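C24 protein (Bizionia argentinensis JUB59, PDB 6OV6) is probably the receptor-binding tip of the long tail fibre of a temperate bacteriophage, and binds manganese ions. Local coordinates at the interface of chains A and B. Coordinates in Å, arbitrary orientation; residue numbers count along the deposited sequence, not the author numbering. Chains: chain A/B, C24 protein.

The interface of chains A and B. Residues chain A 204-205, 223-224, 239-241; chain B 207-208, 217, 221-224.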
# COMPACT_ATOMS: atom_id res chain seq x y z
N ARG A 204 66.00 3.76 -14.98
CA ARG A 204 67.32 4.42 -14.99
C ARG A 204 67.68 4.81 -16.45
O ARG A 204 68.52 5.70 -16.65
CB ARG A 204 68.43 3.53 -14.37
CG ARG A 204 68.60 2.15 -15.07
CD ARG A 204 69.80 1.39 -14.60
NE ARG A 204 69.78 0.04 -15.16
CZ ARG A 204 70.85 -0.68 -15.46
NH1 ARG A 204 72.07 -0.19 -15.28
NH2 ARG A 204 70.72 -1.89 -15.99
N ASP A 205 67.07 4.11 -17.45
CA ASP A 205 67.31 4.33 -18.88
C ASP A 205 66.18 5.07 -19.56
O ASP A 205 65.07 5.13 -19.01
CB ASP A 205 67.56 2.98 -19.59
CG ASP A 205 68.86 2.30 -19.20
OD1 ASP A 205 69.67 2.93 -18.52
OD2 ASP A 205 69.02 1.11 -19.52
N VAL A 223 71.87 14.37 -14.93
CA VAL A 223 72.96 14.14 -15.88
C VAL A 223 72.88 12.70 -16.32
O VAL A 223 72.66 11.81 -15.49
CB VAL A 223 74.34 14.55 -15.26
CG1 VAL A 223 75.51 14.02 -16.09
CG2 VAL A 223 74.41 16.07 -15.09
N VAL A 224 73.10 12.46 -17.64
CA VAL A 224 73.06 11.12 -18.21
C VAL A 224 74.33 10.82 -18.99
O VAL A 224 75.12 11.72 -19.28
CB VAL A 224 71.80 10.90 -19.11
CG1 VAL A 224 70.51 10.99 -18.29
CG2 VAL A 224 71.75 11.87 -20.28
N ARG A 239 79.59 6.89 -11.93
CA ARG A 239 79.21 5.58 -12.42
C ARG A 239 77.87 5.70 -13.10
O ARG A 239 77.08 6.60 -12.80
CB ARG A 239 79.05 4.55 -11.27
CG ARG A 239 80.32 4.14 -10.51
CD ARG A 239 81.33 3.36 -11.35
NE ARG A 239 82.47 2.90 -10.56
CZ ARG A 239 83.54 3.63 -10.29
NH1 ARG A 239 83.63 4.88 -10.71
NH2 ARG A 239 84.53 3.12 -9.56
N ALA A 240 77.56 4.71 -13.94
CA ALA A 240 76.23 4.55 -14.49
C ALA A 240 75.39 4.10 -13.29
O ALA A 240 75.90 3.38 -12.42
CB ALA A 240 76.22 3.43 -15.53
N SER A 241 74.11 4.49 -13.26
CA SER A 241 73.16 3.99 -12.26
C SER A 241 73.01 2.47 -12.51
O SER A 241 73.20 2.00 -13.64
CB SER A 241 71.80 4.67 -12.47
OG SER A 241 71.46 4.61 -13.85
N TRP B 207 70.21 4.23 -6.22
CA TRP B 207 70.15 3.80 -7.62
C TRP B 207 71.19 2.74 -7.96
O TRP B 207 71.24 2.26 -9.11
CB TRP B 207 70.31 5.02 -8.53
CG TRP B 207 69.11 5.92 -8.49
CD1 TRP B 207 68.84 6.88 -7.56
CD2 TRP B 207 67.99 5.87 -9.37
NE1 TRP B 207 67.62 7.46 -7.82
CE2 TRP B 207 67.07 6.86 -8.93
CE3 TRP B 207 67.67 5.10 -10.51
CZ2 TRP B 207 65.88 7.12 -9.62
CZ3 TRP B 207 66.48 5.35 -11.18
CH2 TRP B 207 65.60 6.34 -10.73
N SER B 208 72.06 2.40 -6.97
CA SER B 208 73.16 1.43 -7.15
C SER B 208 74.12 1.93 -8.25
O SER B 208 74.05 3.10 -8.66
CB SER B 208 72.63 0.02 -7.42
OG SER B 208 73.67 -0.95 -7.45
N VAL B 217 79.09 5.87 -20.38
CA VAL B 217 77.81 5.44 -19.78
C VAL B 217 76.82 5.38 -20.93
O VAL B 217 76.84 6.26 -21.79
CB VAL B 217 77.33 6.40 -18.64
CG1 VAL B 217 75.88 6.11 -18.22
CG2 VAL B 217 78.25 6.32 -17.43
N ARG B 221 71.12 7.05 -19.91
CA ARG B 221 71.14 6.35 -18.63
C ARG B 221 71.59 7.32 -17.53
O ARG B 221 72.62 7.98 -17.67
CB ARG B 221 72.08 5.14 -18.69
CG ARG B 221 72.32 4.49 -17.32
CD ARG B 221 73.02 3.15 -17.43
NE ARG B 221 72.16 2.15 -18.05
CZ ARG B 221 72.55 0.93 -18.42
NH1 ARG B 221 73.81 0.56 -18.26
NH2 ARG B 221 71.70 0.09 -18.98
N ILE B 222 70.84 7.36 -16.40
CA ILE B 222 71.17 8.21 -15.25
C ILE B 222 72.60 7.96 -14.74
O ILE B 222 73.01 6.81 -14.57
CB ILE B 222 70.15 8.05 -14.08
CG1 ILE B 222 68.74 8.51 -14.52
CG2 ILE B 222 70.62 8.79 -12.80
CD1 ILE B 222 67.58 8.22 -13.44
N VAL B 223 73.34 9.04 -14.48
CA VAL B 223 74.68 8.99 -13.91
C VAL B 223 74.55 9.25 -12.41
O VAL B 223 73.79 10.12 -11.99
CB VAL B 223 75.63 10.00 -14.61
CG1 VAL B 223 76.97 10.13 -13.86
CG2 VAL B 223 75.86 9.60 -16.07
N VAL B 224 75.28 8.47 -11.62
CA VAL B 224 75.28 8.56 -10.16
C VAL B 224 76.70 8.75 -9.62
O VAL B 224 77.68 8.54 -10.34
CB VAL B 224 74.62 7.30 -9.52
CG1 VAL B 224 73.15 7.19 -9.91
CG2 VAL B 224 75.38 6.01 -9.88
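B:Arg221, A:Ser241 and A:Arg204 bury most surface in this patch between two fibre chains. B:Arg221 leaves its backbone with CG anti to N (chi1 171°) and bends at chi3. Its guanidinium meets the carboxylate of A:Asp205 side-on and nearly coplanar. B:Arg221 NE donates a hydrogen bond to A:Asp205 OD1 at 2.6 Å, also a salt bridge. B:Arg221 NH2 donates to A:Asp205 OD2 at 2.9 Å. Both oxygens use their syn lone pairs, holding the pair flat. A:Arg204 stacks on one face of this guanidinium, planes 14° apart, its NH1 lying 3.4 Å from B:Arg221 CZ. A:Asp205 probably offsets the repulsion between the arginines. A:Arg204 is extended from CG to NE, and its NH1 donates to A:Ser241 O at 3.0 Å, tying it to its own chain. B:Ile222 N donates to A:Arg204 O, nearly along the C=O axis. B:Ile222 O accepts twice from A:Ser241: from N nearly along the carbonyl axis, and from OG on a lone pair at 2.8 Å. OG reaches it from the crowded position between N and the carbonyl carbon (chi1 48°). A:Ala240 CB packs on B:Arg221 CD and B:Val217 CG1. A:Arg239 and B:Val224 exchange backbone hydrogen bonds as antiparallel partners, and B:Val223 N donates to A:Val223 O at 3.0 Å. Strand 223-225 of B runs between A strands 238-240 and 223-225, joining the chains at the fibre end away from the termini, in a deposited trimer that is probably biological.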